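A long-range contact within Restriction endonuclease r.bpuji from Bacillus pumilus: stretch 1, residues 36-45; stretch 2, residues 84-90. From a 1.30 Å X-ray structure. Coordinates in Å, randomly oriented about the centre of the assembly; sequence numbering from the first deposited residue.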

ATOM      1  N   ILE A  36      -6.315 -25.070   1.908  1.00 21.01           N
ATOM      2  CA  ILE A  36      -5.121 -25.823   2.261  1.00 20.86           C
ATOM      3  C   ILE A  36      -4.593 -25.491   3.659  1.00 23.40           C
ATOM      4  O   ILE A  36      -3.847 -26.272   4.238  1.00 27.09           O
ATOM      5  CB  ILE A  36      -3.979 -25.677   1.188  1.00 22.93           C
ATOM      6  CG1 ILE A  36      -3.361 -24.276   1.209  1.00 20.75           C
ATOM      7  CG2 ILE A  36      -4.517 -26.003  -0.206  1.00 24.38           C
ATOM      8  CD1 ILE A  36      -2.175 -24.100   0.218  1.00 20.00           C
ATOM      9  N   CYS A  37      -5.022 -24.366   4.216  1.00 21.96           N
ATOM     10  CA  CYS A  37      -4.597 -23.975   5.577  1.00 24.17           C
ATOM     11  C   CYS A  37      -5.669 -24.325   6.613  1.00 27.85           C
ATOM     12  O   CYS A  37      -6.839 -24.453   6.267  1.00 31.68           O
ATOM     13  CB  CYS A  37      -4.296 -22.479   5.631  1.00 22.52           C
ATOM     14  SG  CYS A  37      -3.025 -21.956   4.494  1.00 22.34           S
ATOM     15  N   PRO A  38      -5.258 -24.491   7.898  1.00 29.41           N
ATOM     16  CA  PRO A  38      -3.862 -24.468   8.334  1.00 27.55           C
ATOM     17  C   PRO A  38      -3.069 -25.671   7.838  1.00 29.14           C
ATOM     18  O   PRO A  38      -3.612 -26.771   7.719  1.00 29.71           O
ATOM     19  CB  PRO A  38      -3.969 -24.496   9.874  1.00 27.19           C
ATOM     20  CG  PRO A  38      -5.275 -25.095  10.149  1.00 33.59           C
ATOM     21  CD  PRO A  38      -6.181 -24.693   9.029  1.00 31.24           C
ATOM     22  N   CYS A  39      -1.790 -25.458   7.556  1.00 27.58           N
ATOM     23  CA  CYS A  39      -0.902 -26.542   7.169  1.00 29.47           C
ATOM     24  C   CYS A  39       0.567 -26.175   7.375  1.00 27.93           C
ATOM     25  O   CYS A  39       0.903 -25.018   7.632  1.00 26.14           O
ATOM     26  CB  CYS A  39      -1.138 -26.933   5.710  1.00 30.78           C
ATOM     27  SG  CYS A  39      -0.661 -25.681   4.510  1.00 31.15           S
ATOM     28  N   ASP A  40       1.434 -27.181   7.272  1.00 28.15           N
ATOM     29  CA  ASP A  40       2.869 -26.984   7.376  1.00 30.37           C
ATOM     30  C   ASP A  40       3.386 -26.156   6.212  1.00 29.82           C
ATOM     31  O   ASP A  40       2.824 -26.195   5.115  1.00 29.74           O
ATOM     32  CB  ASP A  40       3.591 -28.347   7.396  1.00 32.06           C
ATOM     33  CG  ASP A  40       3.406 -29.128   6.102  1.00 39.73           C
ATOM     34  OD1 ASP A  40       2.302 -29.680   5.887  1.00 47.36           O
ATOM     35  OD2 ASP A  40       4.367 -29.196   5.304  1.00 44.44           O
ATOM     36  N   LYS A  41       4.480 -25.428   6.447  1.00 29.87           N
ATOM     37  CA  LYS A  41       5.031 -24.511   5.445  1.00 30.51           C
ATOM     38  C   LYS A  41       5.404 -25.236   4.156  1.00 30.37           C
ATOM     39  O   LYS A  41       5.072 -24.780   3.057  1.00 31.60           O
ATOM     40  CB  LYS A  41       6.257 -23.781   6.010  1.00 32.83           C
ATOM     41  N   ALA A  42       6.092 -26.366   4.285  1.00 32.25           N
ATOM     42  CA  ALA A  42       6.514 -27.138   3.108  1.00 32.18           C
ATOM     43  C   ALA A  42       5.316 -27.509   2.241  1.00 31.13           C
ATOM     44  O   ALA A  42       5.348 -27.362   1.007  1.00 31.93           O
ATOM     45  CB  ALA A  42       7.259 -28.388   3.537  1.00 32.85           C
ATOM     46  N   SER A  43       4.266 -28.003   2.885  1.00 31.16           N
ATOM     47  CA  SER A  43       3.059 -28.390   2.188  1.00 29.71           C
ATOM     48  C   SER A  43       2.395 -27.174   1.550  1.00 28.05           C
ATOM     49  O   SER A  43       1.832 -27.261   0.456  1.00 27.67           O
ATOM     50  CB  SER A  43       2.087 -29.062   3.159  1.00 31.67           C
ATOM     51  OG  SER A  43       2.625 -30.279   3.658  1.00 35.69           O
ATOM     52  N   PHE A  44       2.471 -26.038   2.237  1.00 25.51           N
ATOM     53  CA  PHE A  44       1.834 -24.806   1.760  1.00 23.28           C
ATOM     54  C   PHE A  44       2.403 -24.364   0.419  1.00 20.96           C
ATOM     55  O   PHE A  44       1.661 -24.042  -0.500  1.00 20.82           O
ATOM     56  CB  PHE A  44       2.009 -23.691   2.780  1.00 21.33           C
ATOM     57  CG  PHE A  44       1.353 -22.395   2.381  1.00 21.12           C
ATOM     58  CD1 PHE A  44      -0.023 -22.293   2.305  1.00 23.59           C
ATOM     59  CD2 PHE A  44       2.115 -21.290   2.072  1.00 20.39           C
ATOM     60  CE1 PHE A  44      -0.621 -21.103   1.934  1.00 24.55           C
ATOM     61  CE2 PHE A  44       1.520 -20.094   1.710  1.00 18.55           C
ATOM     62  CZ  PHE A  44       0.164 -20.005   1.626  1.00 20.07           C
ATOM     63  N   VAL A  45       3.722 -24.365   0.311  1.00 22.01           N
ATOM     64  CA  VAL A  45       4.386 -23.944  -0.915  1.00 22.73           C
ATOM     65  C   VAL A  45       3.940 -24.788  -2.089  1.00 22.31           C
ATOM     66  O   VAL A  45       3.570 -24.261  -3.132  1.00 21.44           O
ATOM     67  CB  VAL A  45       5.929 -24.023  -0.773  1.00 25.67           C
ATOM     68  CG1 VAL A  45       6.610 -23.775  -2.118  1.00 25.18           C
ATOM     69  CG2 VAL A  45       6.408 -23.019   0.277  1.00 26.47           C
TER
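Stretch 2, residues 84-90: DEVIFPS

The contact between the two stretches is built on one pair of backbone hydrogen bonds, joining C39 to I87 in both directions. I87 N donates to C39 O at 2.8 Å, nearly straight at 174°, and C39 N donates to I87 O at 3.2 Å with a more bent angle of 149°. This is the narrow pair of an antiparallel ladder, with CA of C39 and CA of I87 5.4 Å apart. Stretch 2 is extended, its strand running from V86 to P89, and it passes alongside the short extended segment of stretch 1 in the opposite direction, so that P38 lies nearest F88 (CA to CA, 4.7 Å) and D40 nearest V86 (CA to CA, 4.8 Å).

Both carbonyls of the pair also receive CA-H...O contacts, common companions of antiparallel pairing: P38 CA lies 3.0 Å from I87 O, and V86 CA lies 3.4 Å from C39 O. P38, which follows a cis peptide bond, has no amide hydrogen to offer, and its CA makes the contact with I87 O.

Just past the pair, stretch 1 turns into a helix. D40 is the N-cap: its OD2 accepts from S43 N at 2.7 Å, satisfying an amide that has no earlier helical carbonyl to bind. Aspartate is well suited to this place, being short and negatively charged at the helix start. Its CB points away from stretch 2, and its carboxylate caps the helix. The first helical turn is closed by F44 N donating to D40 O at 2.9 Å.

I87, buried, is the centre of the packing, with the largest area covered by the other stretch. It shares a sheet face with C39, and its branched side chain reaches both the helix that begins at K41 and C37, the first residue after the earlier helix. I87 CG2 sits over one face of the F44 ring, 3.8 Å from the ring centroid and almost on its normal; the same CG2 lies 3.9 Å from C37 SG, while I87 CG1 comes within 4.1 Å of K41 CA. The flat ring of F44 gives the methyl a broad apolar surface, and C37 points toward the strand, its CB 3.5 Å from P89 CD and 3.3 Å from I87 O.

Farther out, the exposed ring of P38 provides apolar cover at the margin. P38 CB touches V86 CG1 at 3.6 Å and F88 CE1 at 3.5 Å. F88 starts away from stretch 1 at CB, yet its long side chain brings the ring back to this proline.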

ATOM      1  N   ASP A  84       3.867 -20.692  15.001  1.00 36.72           N
ATOM      2  CA  ASP A  84       4.403 -21.991  15.405  1.00 38.23           C
ATOM      3  C   ASP A  84       4.485 -22.955  14.223  1.00 38.39           C
ATOM      4  O   ASP A  84       4.046 -24.098  14.314  1.00 39.93           O
ATOM      5  N   GLU A  85       5.017 -22.475  13.105  1.00 37.08           N
ATOM      6  CA  GLU A  85       5.396 -23.348  11.999  1.00 36.62           C
ATOM      7  C   GLU A  85       4.191 -23.864  11.203  1.00 34.10           C
ATOM      8  O   GLU A  85       4.311 -24.820  10.427  1.00 37.09           O
ATOM      9  N   VAL A  86       3.036 -23.239  11.399  1.00 31.72           N
ATOM     10  CA  VAL A  86       1.857 -23.560  10.609  1.00 27.84           C
ATOM     11  C   VAL A  86       1.327 -22.290   9.919  1.00 26.81           C
ATOM     12  O   VAL A  86       1.356 -21.205  10.493  1.00 25.16           O
ATOM     13  CB  VAL A  86       0.745 -24.177  11.488  1.00 29.54           C
ATOM     14  CG1 VAL A  86      -0.470 -24.522  10.652  1.00 32.19           C
ATOM     15  CG2 VAL A  86       1.276 -25.432  12.219  1.00 31.13           C
ATOM     16  N   ILE A  87       0.889 -22.430   8.669  1.00 25.13           N
ATOM     17  CA  ILE A  87       0.352 -21.301   7.906  1.00 21.23           C
ATOM     18  C   ILE A  87      -1.155 -21.260   8.016  1.00 20.83           C
ATOM     19  O   ILE A  87      -1.825 -22.278   7.824  1.00 21.16           O
ATOM     20  CB  ILE A  87       0.743 -21.392   6.411  1.00 21.11           C
ATOM     21  CG1 ILE A  87       2.261 -21.558   6.270  1.00 22.17           C
ATOM     22  CG2 ILE A  87       0.259 -20.161   5.662  1.00 17.95           C
ATOM     23  CD1 ILE A  87       3.072 -20.511   7.028  1.00 26.23           C
ATOM     24  N   PHE A  88      -1.681 -20.084   8.376  1.00 20.02           N
ATOM     25  CA  PHE A  88      -3.115 -19.884   8.592  1.00 18.76           C
ATOM     26  C   PHE A  88      -3.661 -18.839   7.631  1.00 18.04           C
ATOM     27  O   PHE A  88      -2.951 -17.908   7.266  1.00 16.70           O
ATOM     28  CB  PHE A  88      -3.360 -19.377  10.020  1.00 21.22           C
ATOM     29  CG  PHE A  88      -2.995 -20.371  11.098  1.00 23.98           C
ATOM     30  CD1 PHE A  88      -3.913 -21.312  11.528  1.00 29.29           C
ATOM     31  CD2 PHE A  88      -1.748 -20.357  11.667  1.00 28.67           C
ATOM     32  CE1 PHE A  88      -3.578 -22.233  12.515  1.00 28.86           C
ATOM     33  CE2 PHE A  88      -1.409 -21.268  12.671  1.00 32.04           C
ATOM     34  CZ  PHE A  88      -2.324 -22.199  13.085  1.00 33.16           C
ATOM     35  N   PRO A  89      -4.957 -18.930   7.302  1.00 17.12           N
ATOM     36  CA  PRO A  89      -5.616 -17.810   6.626  1.00 17.22           C
ATOM     37  C   PRO A  89      -5.692 -16.603   7.535  1.00 16.06           C
ATOM     38  O   PRO A  89      -5.908 -16.756   8.722  1.00 17.47           O
ATOM     39  CB  PRO A  89      -7.024 -18.342   6.334  1.00 18.91           C
ATOM     40  CG  PRO A  89      -6.959 -19.822   6.596  1.00 22.52           C
ATOM     41  CD  PRO A  89      -5.892 -20.028   7.592  1.00 19.82           C
ATOM     42  N   SER A  90      -5.505 -15.411   6.996  1.00 14.25           N
ATOM     43  CA  SER A  90      -5.576 -14.196   7.826  1.00 15.10           C
ATOM     44  C   SER A  90      -7.007 -13.771   8.080  1.00 15.37           C
ATOM     45  O   SER A  90      -7.937 -14.246   7.425  1.00 14.96           O
ATOM     46  CB  SER A  90      -4.850 -13.053   7.156  1.00 13.80           C
ATOM     47  OG  SER A  90      -5.539 -12.668   5.980  1.00 13.04           O
TER